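Local atomic coordinates of tRNA(Ile2) 2-agmatinylcytidine synthetase TiaS (Archaeoglobus fulgidus, PDB entry 5XOB), a protein that catalyses the ATP-dependent attachment of agmatine to the wobble cytidine (C34) of an isoleucine tRNA, which switches its codon specificity from AUG to AUA. Residues 153-158 and 404-409; 217-222 and 408-413; 247-252 and 333-338; 261-266 and 327-332; 285-290 and 296-301. All coordinates share one frame; numbering follows the deposited sequence.

Contact 1. Residues 153-158 and 404-409; sequences LEDFTL and LSKPLI
Asp-155 and Lys-406 meet by charge alone: OD2 of Asp-155 and NZ of Lys-406 are 3.9 Å apart, a long salt bridge with little surface buried around it. The lysine does the reaching. Its CG lies anti to the backbone N (chi1 -170°) and the rest of the chain is fully extended, which carries the ammonium far from its backbone, toward OD2. Behind it, CE of Lys-406 comes to 4.1 Å from OD2 of Asp-155; only NZ is nearer. The two side chains cross at about a right angle, the short carboxylate arm set across the end of the long aliphatic one.

Asp-155 also has its CG anti to its own nitrogen (chi1 -163°), which turns the carboxylate beside its carbonyl carbon and brings OD1 within 3.1 Å of the N of Phe-156, in a weak, bent hydrogen bond. The two oxygens are thus used differently, OD1 against the local backbone and OD2 toward the distant segment. The stronger partner of OD2 is Arg-410, so Lys-406 is probably a secondary countercharge that adds to the positive field around this carboxylate.

In the fold, Asp-155 sits in the loop just ahead of strand 157-163, whose Thr-157 bonds to Thr-244 of the neighbouring strand 239-244. Lys-406 belongs to the loop between strands 392-395 and 416-417; its backbone N and O are taken by Asp-249 and Lys-335, and Pro-407 after it packs on Glu-395 of strand 392-395.

Contact 2. Residues 217-222 and 408-413; sequences RGESVE and LIRMNV
At the end of strand 212-218, an edge strand of the eight-stranded mixed sheet, the chain turns toward helix 221-230, and from this turn Glu-219 reaches out to Arg-410 in the short 3-10 segment 408-410. The two form a salt bridge on the protein surface. NH1 of Arg-410 lies 3.3 Å from OE1 of Glu-219 in a weak hydrogen bond, bent to 131° at the hydrogen. The same nitrogen also bonds to OE2, whose modelled place is less sure, so the sharing between the two oxygens is best read loosely. Carboxylate and guanidinium are turned only 20° from one another. Both chains have to fold to meet: Glu-219 bends at its second torsion (chi2 -74°), while Arg-410 bends at its second and third.

One residue on, Ser-220 is the N-cap of helix 221-230, its OG accepting from the N of Ala-223. Met-411 N bonds back to Leu-408 O at 2.8 Å and closes the turn that carries the arginine.

NH2 of Arg-410 is engaged by the carboxylate of Asp-155 and the carbonyl of Ala-247. The guanidinium therefore has an acid at NH1 and another at NH2, which probably keeps it firmly charged and makes Glu-219 the weaker of its two acidic partners.

Contact 3. Residues 247-252 and 333-338; sequences ATDMHL and LEKIQI
The imidazole of His-251 has CD2 of its neighbour Leu-252 over one face, 3.3 Å above the plane and displaced toward the rim, and the carboxylate of Glu-334 at its edge. Ring and carboxylate are nearly coplanar, 18° apart, and the two side chains approach from opposite directions. NE2 of His-251 gives a weak hydrogen bond to OE1 of Glu-334 at 3.3 Å, bent to 139°. A chi1 of 67°, with CG between the backbone N and the carbonyl carbon, turns the ring toward the glutamate.

The histidine lies within a type I turn, Asp-249 to Leu-252, closed by Leu-252 N to Asp-249 O at 3.1 Å. This turn faces the corner where the chain bends at Glu-334 and enters strand 335-338, and so couples the loop after strand 239-244 to the OB-fold domain.

Near the ring lies a salt bridge whose lysine is buried. NZ of Lys-335 donates to the syn lone pair of OD2 of Asp-249 at 2.9 Å, at the end of a chain bent at three successive torsions. The ammonium also bonds to the carbonyl of Lys-406 and makes a cation-pi contact with Tyr-323, while OD1 of Asp-249 accepts from the N of Lys-406. Without the Asp-249 carboxylate, as with an alanine here, the Lys-335 ammonium would probably lose this countercharge and the Lys-406 amide its acceptor.

Contact 4. Residues 261-266 and 327-332; sequences LENYRS and KKDTIN
Asn-263 holds a tight hairpin of the OB-fold domain through its side-chain amide, at the type I' turn Lys-327 to Thr-330 that joins strands 319-327 and 330-333. The hydrogen bonds come first. OD1 of Asn-263 accepts the backbone N of Asp-329 at 2.7 Å and almost straight, 176° at the hydrogen, with the donor in the carbonyl plane on a lone pair. Having CG anti to its carbonyl carbon (chi1 -72°) helps point the asparagine amide at the turn. Its other end, ND2, gives a weaker bond of 3.3 Å to OD1 of Asp-329, so one amide grips both backbone and side chain of the same residue. Amide and carboxylate planes stand 75° apart, and the side chains cross at about a right angle.

The turn closes itself with two backbone bonds between Lys-327 and Thr-330.

Charge acts within segment 261-266. OE2 of Glu-262 lies above one face of the Arg-265 guanidinium, an interaction of charges only, with no N-H directed at the oxygen. At the edge of that group, in plane, the carbonyl of Asn-263 takes a long, weak bond from NH1; NH2 pairs with Asp-115.

Nearby, Asn-263 packs on Met-326 and Leu-261 on Val-296. The nearest CA pair is Asn-263 CA with Lys-327 CA, 5.1 Å.

Contact 5. Residues 285-290 and 296-301; sequences VFFEID and VKCAAF
CB of Cys-298 lies over one face of the ring of Phe-287, its cross-strand partner, displaced toward the rim. This CB makes a CH-pi contact 3.8 Å from the Phe-287 ring centroid, and its nearest ring atom is CZ at 3.4 Å; SG sits farther out, 4.8 Å from the centroid and oblique to the ring. With CG between its backbone N and carbonyl carbon (chi1 62°), Phe-287 swings its ring across to the neighbouring strand. CD1 of Ile-289 closes on SG of Cys-298 at 3.7 Å, and CG2 of Ile-289 lies at the ring's edge. Replacing Phe-287 by an alanine is likely to open a gap beside Cys-298 and leave Leu-333 and Ile-311 short of a packing partner.

On the sheet face that carries Phe-286 and Glu-288, CB of Ala-299 lies over the Phe-286 ring, toward its rim, and Glu-288 runs alongside Lys-297, pointing the same way, with OE2 of Glu-288 4.3 Å from NZ of Lys-297, beyond a salt bridge.

The backbones pair antiparallel through six hydrogen bonds, two each for Val-285 with Ala-300, Phe-287 with Cys-298 and Ile-289 with Val-296.

The strands cross at 148°, well short of straight antiparallel. This is a twisted beta hairpin with the face of Val-285 and Phe-287 turned to helix 307-313, as befits the small curled barrel of an OB fold.

Contacts 3 and 5 are buried; contacts 1, 2 and 4 lie at the surface. Contacts 1 and 2 share Leu-408 and Ile-409 and hold the loop 404-413 against neighbouring strands 157-163 and 212-218 by charge, with Arg-410 of contact 2 bound to Asp-155 of contact 1. Contact 3 has charge too, but enclosed, and it meets the same loop through Asp-249 as well as Lys-335. Contacts 4 and 5 belong to the OB-fold sheet and join where strand 330-333 runs beside 294-300: Ile-331 bonds to Lys-297 and Ala-299. There the chemistry changes, from a side-chain amide bonded to a turn in contact 4 to regular strand pairing with apolar packing in contact 5.

Contact 1. Residues 153-158 and 404-409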
# COMPACT_ATOMS: atom_id res chain seq x y z
N LEU A 153 5.29 13.71 -8.05
CA LEU A 153 5.74 12.32 -8.02
C LEU A 153 7.25 12.21 -8.26
O LEU A 153 7.72 12.19 -9.41
CB LEU A 153 4.99 11.50 -9.07
CG LEU A 153 3.46 11.41 -8.93
CD1 LEU A 153 2.91 10.34 -9.87
CD2 LEU A 153 3.02 11.13 -7.50
N GLU A 154 8.00 12.15 -7.16
CA GLU A 154 9.45 11.91 -7.20
C GLU A 154 9.69 10.49 -7.71
O GLU A 154 10.35 10.26 -8.72
CB GLU A 154 10.06 12.08 -5.81
CG GLU A 154 10.10 13.52 -5.31
CD GLU A 154 11.45 14.19 -5.50
OE1 GLU A 154 11.82 15.02 -4.63
OE2 GLU A 154 12.14 13.91 -6.51
N ASP A 155 9.13 9.54 -6.97
CA ASP A 155 9.05 8.16 -7.38
C ASP A 155 7.64 7.96 -7.92
O ASP A 155 6.70 8.62 -7.48
CB ASP A 155 9.31 7.26 -6.17
CG ASP A 155 9.66 5.84 -6.55
OD1 ASP A 155 10.02 5.57 -7.73
OD2 ASP A 155 9.58 4.97 -5.65
N PHE A 156 7.50 7.05 -8.87
CA PHE A 156 6.20 6.68 -9.40
C PHE A 156 6.29 5.26 -9.94
O PHE A 156 7.38 4.75 -10.18
CB PHE A 156 5.78 7.64 -10.51
CG PHE A 156 6.71 7.65 -11.68
CD1 PHE A 156 7.82 8.49 -11.68
CD2 PHE A 156 6.50 6.82 -12.77
CE1 PHE A 156 8.70 8.50 -12.75
CE2 PHE A 156 7.38 6.82 -13.85
CZ PHE A 156 8.48 7.66 -13.84
N THR A 157 5.14 4.63 -10.11
CA THR A 157 5.08 3.37 -10.84
C THR A 157 3.96 3.47 -11.87
O THR A 157 3.18 4.43 -11.86
CB THR A 157 4.88 2.16 -9.89
OG1 THR A 157 3.65 2.31 -9.16
CG2 THR A 157 6.04 2.07 -8.94
N LEU A 158 3.91 2.49 -12.76
CA LEU A 158 2.90 2.48 -13.80
C LEU A 158 1.91 1.37 -13.51
O LEU A 158 2.26 0.35 -12.92
CB LEU A 158 3.55 2.25 -15.17
CG LEU A 158 4.65 3.23 -15.60
CD1 LEU A 158 5.27 2.78 -16.92
CD2 LEU A 158 4.12 4.65 -15.71
N LEU A 404 -0.30 1.80 -1.62
CA LEU A 404 0.83 2.73 -1.44
C LEU A 404 2.10 2.10 -0.86
O LEU A 404 3.16 2.72 -0.91
CB LEU A 404 0.41 3.88 -0.52
CG LEU A 404 -0.53 4.89 -1.16
CD1 LEU A 404 -1.38 5.59 -0.11
CD2 LEU A 404 0.26 5.91 -1.97
N SER A 405 1.98 0.90 -0.30
CA SER A 405 3.13 0.21 0.30
C SER A 405 4.23 -0.06 -0.72
O SER A 405 4.02 -0.81 -1.68
CB SER A 405 2.70 -1.12 0.93
OG SER A 405 1.80 -0.94 2.00
N LYS A 406 5.39 0.57 -0.50
CA LYS A 406 6.61 0.27 -1.25
C LYS A 406 7.09 -1.15 -0.94
O LYS A 406 7.38 -1.47 0.22
CB LYS A 406 7.71 1.28 -0.91
CG LYS A 406 8.92 1.20 -1.83
CD LYS A 406 9.80 2.43 -1.68
CE LYS A 406 10.90 2.49 -2.72
NZ LYS A 406 11.71 3.73 -2.58
N PRO A 407 7.15 -2.01 -1.97
CA PRO A 407 7.57 -3.39 -1.75
C PRO A 407 9.09 -3.49 -1.67
O PRO A 407 9.80 -2.65 -2.23
CB PRO A 407 7.05 -4.12 -3.00
CG PRO A 407 6.24 -3.13 -3.76
CD PRO A 407 6.77 -1.79 -3.37
N LEU A 408 9.56 -4.52 -0.99
CA LEU A 408 10.99 -4.69 -0.79
C LEU A 408 11.73 -4.66 -2.10
O LEU A 408 12.74 -3.97 -2.24
CB LEU A 408 11.28 -6.00 -0.05
CG LEU A 408 10.95 -5.95 1.44
CD1 LEU A 408 11.32 -7.26 2.12
CD2 LEU A 408 11.64 -4.78 2.12
N ILE A 409 11.20 -5.38 -3.08
CA ILE A 409 11.86 -5.48 -4.37
C ILE A 409 12.23 -4.11 -4.96
O ILE A 409 13.22 -4.01 -5.69
CB ILE A 409 11.02 -6.31 -5.36
CG1 ILE A 409 11.89 -6.84 -6.49
CG2 ILE A 409 9.85 -5.49 -5.91
CD1 ILE A 409 12.93 -7.85 -6.04

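Contact 2. Residues 217-222 and 408-413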
# COMPACT_ATOMS: atom_id res chain seq x y z
N ARG A 217 0.65 -3.74 -12.34
CA ARG A 217 1.66 -2.80 -11.84
C ARG A 217 3.02 -3.10 -12.45
O ARG A 217 3.39 -4.25 -12.61
CB ARG A 217 1.77 -2.88 -10.32
CG ARG A 217 0.95 -1.85 -9.58
CD ARG A 217 0.93 -2.08 -8.07
NE ARG A 217 -0.22 -1.40 -7.47
CZ ARG A 217 -1.42 -1.94 -7.26
NH1 ARG A 217 -1.68 -3.21 -7.57
NH2 ARG A 217 -2.38 -1.20 -6.73
N GLY A 218 3.78 -2.05 -12.77
CA GLY A 218 5.11 -2.25 -13.31
C GLY A 218 5.95 -1.00 -13.49
O GLY A 218 5.53 0.10 -13.17
N GLU A 219 7.15 -1.20 -14.05
CA GLU A 219 8.17 -0.16 -14.12
C GLU A 219 8.29 0.51 -15.49
O GLU A 219 8.81 1.62 -15.59
CB GLU A 219 9.53 -0.75 -13.71
CG GLU A 219 9.55 -1.38 -12.33
CD GLU A 219 9.55 -0.36 -11.19
OE1 GLU A 219 9.90 0.83 -11.39
OE2 GLU A 219 9.22 -0.77 -10.06
N SER A 220 7.83 -0.16 -16.55
CA SER A 220 7.96 0.40 -17.89
C SER A 220 6.73 0.15 -18.70
O SER A 220 5.95 -0.78 -18.43
CB SER A 220 9.16 -0.21 -18.61
OG SER A 220 8.92 -1.58 -18.92
N VAL A 221 6.57 0.97 -19.73
CA VAL A 221 5.46 0.81 -20.66
C VAL A 221 5.70 -0.50 -21.41
O VAL A 221 4.77 -1.29 -21.60
CB VAL A 221 5.34 2.01 -21.63
CG1 VAL A 221 4.12 1.85 -22.54
CG2 VAL A 221 5.24 3.31 -20.85
N GLU A 222 6.95 -0.74 -21.80
CA GLU A 222 7.36 -1.97 -22.51
C GLU A 222 6.90 -3.23 -21.78
O GLU A 222 6.23 -4.08 -22.36
CB GLU A 222 8.89 -2.00 -22.67
CG GLU A 222 9.46 -3.31 -23.25
CD GLU A 222 10.98 -3.41 -23.15
OE1 GLU A 222 11.48 -4.32 -22.44
OE2 GLU A 222 11.68 -2.59 -23.79
N LEU A 408 9.56 -4.52 -0.99
CA LEU A 408 10.99 -4.69 -0.79
C LEU A 408 11.73 -4.66 -2.10
O LEU A 408 12.74 -3.97 -2.24
CB LEU A 408 11.28 -6.00 -0.05
CG LEU A 408 10.95 -5.95 1.44
CD1 LEU A 408 11.32 -7.26 2.12
CD2 LEU A 408 11.64 -4.78 2.12
N ILE A 409 11.20 -5.38 -3.08
CA ILE A 409 11.86 -5.48 -4.37
C ILE A 409 12.23 -4.11 -4.96
O ILE A 409 13.22 -4.01 -5.69
CB ILE A 409 11.02 -6.31 -5.36
CG1 ILE A 409 11.89 -6.84 -6.49
CG2 ILE A 409 9.85 -5.49 -5.91
CD1 ILE A 409 12.93 -7.85 -6.04
N ARG A 410 11.45 -3.07 -4.65
CA ARG A 410 11.72 -1.73 -5.18
C ARG A 410 12.62 -0.86 -4.29
O ARG A 410 12.80 0.34 -4.57
CB ARG A 410 10.41 -0.98 -5.43
CG ARG A 410 9.46 -1.64 -6.42
CD ARG A 410 8.84 -0.63 -7.37
NE ARG A 410 8.56 0.66 -6.73
CZ ARG A 410 8.96 1.85 -7.18
NH1 ARG A 410 9.63 1.99 -8.31
NH2 ARG A 410 8.64 2.94 -6.48
N MET A 411 13.18 -1.44 -3.24
CA MET A 411 14.05 -0.71 -2.32
C MET A 411 15.50 -1.14 -2.51
O MET A 411 15.79 -2.31 -2.76
CB MET A 411 13.60 -0.94 -0.88
CG MET A 411 12.13 -0.64 -0.64
SD MET A 411 11.59 -0.93 1.06
CE MET A 411 12.61 0.25 1.93
N ASN A 412 16.41 -0.18 -2.38
CA ASN A 412 17.82 -0.38 -2.70
C ASN A 412 18.62 -0.66 -1.43
O ASN A 412 19.62 -0.01 -1.15
CB ASN A 412 18.36 0.86 -3.42
CG ASN A 412 19.20 0.52 -4.64
OD1 ASN A 412 18.85 0.89 -5.76
ND2 ASN A 412 20.29 -0.20 -4.43
N VAL A 413 18.17 -1.65 -0.65
CA VAL A 413 18.71 -1.88 0.68
C VAL A 413 19.22 -3.30 0.85
O VAL A 413 18.83 -4.21 0.11
CB VAL A 413 17.69 -1.58 1.80
CG1 VAL A 413 17.38 -0.09 1.85
CG2 VAL A 413 16.41 -2.39 1.62

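Contact 3. Residues 247-252 and 333-338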
# COMPACT_ATOMS: atom_id res chain seq x y z
N ALA A 247 3.05 1.96 -4.63
CA ALA A 247 4.32 1.32 -4.31
C ALA A 247 5.46 2.32 -4.05
O ALA A 247 6.62 2.04 -4.37
CB ALA A 247 4.70 0.33 -5.40
N THR A 248 5.14 3.46 -3.45
CA THR A 248 6.13 4.50 -3.17
C THR A 248 6.29 4.87 -1.69
O THR A 248 7.17 5.66 -1.35
CB THR A 248 5.76 5.80 -3.90
OG1 THR A 248 4.43 6.18 -3.56
CG2 THR A 248 5.86 5.62 -5.42
N ASP A 249 5.45 4.31 -0.81
CA ASP A 249 5.39 4.71 0.61
C ASP A 249 5.18 6.22 0.76
O ASP A 249 5.63 6.81 1.73
CB ASP A 249 6.68 4.32 1.36
CG ASP A 249 6.69 2.87 1.84
OD1 ASP A 249 5.65 2.18 1.80
OD2 ASP A 249 7.77 2.42 2.28
N MET A 250 4.49 6.84 -0.20
CA MET A 250 4.35 8.29 -0.20
C MET A 250 3.48 8.76 0.99
O MET A 250 3.51 9.92 1.37
CB MET A 250 3.76 8.77 -1.53
CG MET A 250 3.79 10.29 -1.75
SD MET A 250 3.26 10.80 -3.41
CE MET A 250 3.31 12.59 -3.27
N HIS A 251 2.73 7.83 1.56
CA HIS A 251 1.83 8.11 2.67
C HIS A 251 2.49 8.12 4.03
O HIS A 251 1.87 8.50 5.02
CB HIS A 251 0.69 7.08 2.68
CG HIS A 251 1.12 5.68 3.00
ND1 HIS A 251 2.09 5.01 2.29
CD2 HIS A 251 0.67 4.81 3.94
CE1 HIS A 251 2.24 3.79 2.79
NE2 HIS A 251 1.39 3.65 3.80
N LEU A 252 3.76 7.73 4.08
CA LEU A 252 4.44 7.53 5.34
C LEU A 252 5.04 8.81 5.92
O LEU A 252 5.83 9.49 5.27
CB LEU A 252 5.52 6.46 5.20
CG LEU A 252 5.04 5.03 4.92
CD1 LEU A 252 6.19 4.06 5.14
CD2 LEU A 252 3.85 4.61 5.76
N LEU A 333 1.01 -3.21 10.66
CA LEU A 333 2.27 -3.45 9.97
C LEU A 333 2.10 -3.83 8.51
O LEU A 333 1.38 -4.78 8.18
CB LEU A 333 3.06 -4.55 10.68
CG LEU A 333 3.60 -4.19 12.05
CD1 LEU A 333 4.27 -5.41 12.66
CD2 LEU A 333 4.58 -3.02 11.99
N GLU A 334 2.78 -3.09 7.65
CA GLU A 334 2.89 -3.39 6.23
C GLU A 334 4.26 -4.01 5.93
O GLU A 334 4.42 -4.82 5.02
CB GLU A 334 2.69 -2.09 5.44
CG GLU A 334 1.43 -1.32 5.85
CD GLU A 334 1.32 0.08 5.25
OE1 GLU A 334 2.25 0.53 4.55
OE2 GLU A 334 0.28 0.74 5.49
N LYS A 335 5.24 -3.62 6.74
CA LYS A 335 6.64 -3.90 6.50
C LYS A 335 7.31 -3.77 7.86
O LYS A 335 6.79 -3.09 8.74
CB LYS A 335 7.20 -2.80 5.59
CG LYS A 335 7.87 -3.25 4.31
CD LYS A 335 9.00 -2.31 3.92
CE LYS A 335 8.60 -0.84 3.86
NZ LYS A 335 7.84 -0.49 2.63
N ILE A 336 8.47 -4.40 8.04
CA ILE A 336 9.26 -4.18 9.27
C ILE A 336 10.76 -4.43 9.05
O ILE A 336 11.14 -5.35 8.33
CB ILE A 336 8.74 -5.05 10.44
CG1 ILE A 336 9.36 -4.61 11.77
CG2 ILE A 336 8.98 -6.54 10.19
CD1 ILE A 336 8.61 -5.11 12.98
N GLN A 337 11.60 -3.61 9.68
CA GLN A 337 13.03 -3.88 9.71
C GLN A 337 13.48 -4.31 11.09
O GLN A 337 13.22 -3.63 12.08
CB GLN A 337 13.85 -2.66 9.33
CG GLN A 337 15.34 -2.99 9.27
CD GLN A 337 16.22 -1.80 9.02
OE1 GLN A 337 15.80 -0.65 9.17
NE2 GLN A 337 17.47 -2.07 8.65
N ILE A 338 14.18 -5.44 11.14
CA ILE A 338 14.91 -5.84 12.33
C ILE A 338 16.27 -5.18 12.25
O ILE A 338 17.10 -5.55 11.41
CB ILE A 338 15.08 -7.36 12.45
CG1 ILE A 338 13.77 -7.99 12.92
CG2 ILE A 338 16.14 -7.70 13.48
CD1 ILE A 338 12.64 -7.92 11.92

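Contact 4. Residues 261-266 and 327-332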
# COMPACT_ATOMS: atom_id res chain seq x y z
N LEU A 261 1.59 10.89 17.88
CA LEU A 261 1.02 10.05 16.82
C LEU A 261 -0.48 10.19 16.84
O LEU A 261 -1.07 10.37 17.90
CB LEU A 261 1.37 8.59 17.04
CG LEU A 261 2.85 8.28 17.13
CD1 LEU A 261 3.05 6.80 17.43
CD2 LEU A 261 3.58 8.68 15.86
N GLU A 262 -1.09 10.11 15.66
CA GLU A 262 -2.54 10.15 15.53
C GLU A 262 -3.05 8.97 14.73
O GLU A 262 -2.33 8.40 13.91
CB GLU A 262 -2.99 11.44 14.85
CG GLU A 262 -2.97 12.67 15.73
CD GLU A 262 -3.54 13.88 15.01
OE1 GLU A 262 -2.75 14.78 14.65
OE2 GLU A 262 -4.77 13.92 14.79
N ASN A 263 -4.30 8.61 14.97
CA ASN A 263 -5.00 7.69 14.09
C ASN A 263 -5.28 8.39 12.77
O ASN A 263 -5.20 9.62 12.66
CB ASN A 263 -6.32 7.21 14.71
CG ASN A 263 -6.10 6.25 15.86
OD1 ASN A 263 -5.75 5.10 15.64
ND2 ASN A 263 -6.32 6.71 17.08
N TYR A 264 -5.61 7.57 11.78
CA TYR A 264 -5.83 8.04 10.41
C TYR A 264 -4.58 8.67 9.75
O TYR A 264 -4.71 9.48 8.83
CB TYR A 264 -7.04 8.99 10.36
CG TYR A 264 -8.30 8.32 10.85
CD1 TYR A 264 -8.75 7.14 10.25
CD2 TYR A 264 -9.04 8.84 11.90
CE1 TYR A 264 -9.89 6.51 10.68
CE2 TYR A 264 -10.18 8.21 12.34
CZ TYR A 264 -10.61 7.05 11.73
OH TYR A 264 -11.75 6.41 12.15
N ARG A 265 -3.39 8.28 10.23
CA ARG A 265 -2.12 8.62 9.59
C ARG A 265 -1.23 7.38 9.62
O ARG A 265 -1.46 6.46 10.41
CB ARG A 265 -1.42 9.78 10.30
CG ARG A 265 -1.94 11.18 9.98
CD ARG A 265 -3.08 11.60 10.90
NE ARG A 265 -3.43 13.01 10.76
CZ ARG A 265 -4.59 13.55 11.14
NH1 ARG A 265 -5.56 12.81 11.69
NH2 ARG A 265 -4.79 14.85 10.97
N SER A 266 -0.20 7.37 8.76
CA SER A 266 0.70 6.22 8.61
C SER A 266 2.14 6.64 8.88
O SER A 266 2.53 7.77 8.54
CB SER A 266 0.58 5.63 7.22
OG SER A 266 -0.78 5.48 6.86
N LYS A 327 -4.72 2.80 13.27
CA LYS A 327 -6.17 2.78 13.49
C LYS A 327 -6.40 2.19 14.88
O LYS A 327 -5.79 1.18 15.23
CB LYS A 327 -6.88 1.92 12.45
CG LYS A 327 -6.50 2.19 11.00
CD LYS A 327 -6.97 1.07 10.08
CE LYS A 327 -6.16 0.99 8.80
NZ LYS A 327 -6.55 -0.20 8.00
N LYS A 328 -7.27 2.83 15.66
CA LYS A 328 -7.55 2.39 17.03
C LYS A 328 -6.27 2.31 17.86
O LYS A 328 -6.09 1.40 18.66
CB LYS A 328 -8.30 1.04 17.01
CG LYS A 328 -9.63 1.09 16.27
CD LYS A 328 -9.81 -0.07 15.31
CE LYS A 328 -10.98 0.15 14.35
NZ LYS A 328 -10.66 -0.32 12.97
N ASP A 329 -5.38 3.28 17.65
CA ASP A 329 -4.16 3.46 18.44
C ASP A 329 -3.10 2.36 18.30
O ASP A 329 -2.12 2.34 19.05
CB ASP A 329 -4.51 3.69 19.92
CG ASP A 329 -5.53 4.80 20.12
OD1 ASP A 329 -5.15 5.99 20.03
OD2 ASP A 329 -6.72 4.48 20.36
N THR A 330 -3.27 1.48 17.31
CA THR A 330 -2.27 0.42 17.03
C THR A 330 -1.85 0.43 15.55
O THR A 330 -2.67 0.68 14.66
CB THR A 330 -2.75 -0.99 17.47
OG1 THR A 330 -2.64 -1.92 16.39
CG2 THR A 330 -4.20 -0.98 17.98
N ILE A 331 -0.57 0.16 15.30
CA ILE A 331 0.02 0.22 13.95
C ILE A 331 -0.23 -1.07 13.17
O ILE A 331 0.25 -2.13 13.57
CB ILE A 331 1.56 0.44 13.98
CG1 ILE A 331 1.93 1.77 14.65
CG2 ILE A 331 2.16 0.38 12.58
CD1 ILE A 331 1.76 3.00 13.77
N ASN A 332 -0.94 -0.97 12.04
CA ASN A 332 -1.07 -2.08 11.10
C ASN A 332 0.19 -2.24 10.29
O ASN A 332 0.40 -1.52 9.33
CB ASN A 332 -2.21 -1.85 10.12
CG ASN A 332 -3.56 -1.79 10.80
OD1 ASN A 332 -3.68 -1.31 11.93
ND2 ASN A 332 -4.59 -2.27 10.11

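Contact 5. Residues 285-290 and 296-301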
# COMPACT_ATOMS: atom_id res chain seq x y z
N VAL A 285 -1.61 -11.07 15.85
CA VAL A 285 -0.40 -11.18 16.66
C VAL A 285 0.03 -9.78 17.10
O VAL A 285 0.53 -9.02 16.28
CB VAL A 285 0.72 -11.83 15.83
CG1 VAL A 285 1.99 -12.03 16.65
CG2 VAL A 285 0.26 -13.16 15.24
N PHE A 286 -0.14 -9.44 18.37
CA PHE A 286 0.20 -8.09 18.85
C PHE A 286 1.50 -8.05 19.61
O PHE A 286 1.98 -9.06 20.10
CB PHE A 286 -0.89 -7.55 19.78
CG PHE A 286 -2.18 -7.26 19.10
CD1 PHE A 286 -2.65 -5.95 19.00
CD2 PHE A 286 -2.93 -8.28 18.55
CE1 PHE A 286 -3.85 -5.69 18.37
CE2 PHE A 286 -4.13 -8.02 17.92
CZ PHE A 286 -4.60 -6.72 17.83
N PHE A 287 2.06 -6.85 19.71
CA PHE A 287 3.20 -6.60 20.57
C PHE A 287 3.33 -5.10 20.78
O PHE A 287 2.48 -4.34 20.33
CB PHE A 287 4.47 -7.22 19.98
CG PHE A 287 4.88 -6.65 18.66
CD1 PHE A 287 5.76 -5.58 18.60
CD2 PHE A 287 4.42 -7.22 17.48
CE1 PHE A 287 6.16 -5.07 17.37
CE2 PHE A 287 4.82 -6.71 16.26
CZ PHE A 287 5.69 -5.63 16.20
N GLU A 288 4.38 -4.70 21.49
CA GLU A 288 4.59 -3.31 21.84
C GLU A 288 6.06 -2.97 21.82
O GLU A 288 6.91 -3.83 22.00
CB GLU A 288 4.07 -3.01 23.24
CG GLU A 288 2.67 -2.43 23.31
CD GLU A 288 2.30 -1.95 24.71
OE1 GLU A 288 3.22 -1.62 25.49
OE2 GLU A 288 1.09 -1.90 25.02
N ILE A 289 6.32 -1.69 21.62
CA ILE A 289 7.66 -1.17 21.50
C ILE A 289 7.70 0.16 22.25
O ILE A 289 6.67 0.85 22.36
CB ILE A 289 8.03 -0.96 20.01
CG1 ILE A 289 7.00 -0.04 19.32
CG2 ILE A 289 8.09 -2.30 19.28
CD1 ILE A 289 7.32 0.31 17.88
N ASP A 290 8.86 0.52 22.79
CA ASP A 290 9.02 1.83 23.42
C ASP A 290 9.64 2.79 22.42
O ASP A 290 10.69 2.49 21.82
CB ASP A 290 9.87 1.78 24.69
CG ASP A 290 9.91 3.12 25.43
OD1 ASP A 290 10.68 4.01 25.02
OD2 ASP A 290 9.17 3.29 26.42
N VAL A 296 3.88 2.08 22.15
CA VAL A 296 3.07 1.97 20.92
C VAL A 296 2.77 0.52 20.55
O VAL A 296 3.66 -0.34 20.53
CB VAL A 296 3.76 2.67 19.73
CG1 VAL A 296 2.83 2.71 18.53
CG2 VAL A 296 4.20 4.08 20.10
N LYS A 297 1.50 0.26 20.22
CA LYS A 297 1.02 -1.07 19.91
C LYS A 297 1.23 -1.31 18.43
O LYS A 297 0.86 -0.48 17.61
CB LYS A 297 -0.48 -1.21 20.23
CG LYS A 297 -0.86 -1.08 21.70
CD LYS A 297 -1.02 0.37 22.14
CE LYS A 297 -0.65 0.58 23.60
NZ LYS A 297 -0.40 2.01 23.93
N CYS A 298 1.84 -2.45 18.10
CA CYS A 298 1.96 -2.87 16.71
C CYS A 298 1.22 -4.18 16.51
O CYS A 298 1.08 -4.97 17.44
CB CYS A 298 3.42 -3.05 16.35
SG CYS A 298 4.35 -1.54 16.62
N ALA A 299 0.78 -4.39 15.27
CA ALA A 299 -0.10 -5.51 14.95
C ALA A 299 0.17 -6.11 13.57
O ALA A 299 0.35 -5.39 12.59
CB ALA A 299 -1.55 -5.07 15.04
N ALA A 300 0.20 -7.45 13.53
CA ALA A 300 0.20 -8.23 12.29
C ALA A 300 -1.09 -9.05 12.23
O ALA A 300 -1.18 -10.11 12.85
CB ALA A 300 1.41 -9.15 12.24
N PHE A 301 -2.08 -8.55 11.49
CA PHE A 301 -3.41 -9.17 11.45
C PHE A 301 -3.37 -10.47 10.65
O PHE A 301 -2.37 -10.78 10.00
CB PHE A 301 -4.45 -8.20 10.88
CG PHE A 301 -4.66 -6.97 11.73
CD1 PHE A 301 -5.69 -6.92 12.67
CD2 PHE A 301 -3.84 -5.86 11.58
CE1 PHE A 301 -5.88 -5.79 13.44
CE2 PHE A 301 -4.03 -4.73 12.35
CZ PHE A 301 -5.05 -4.69 13.28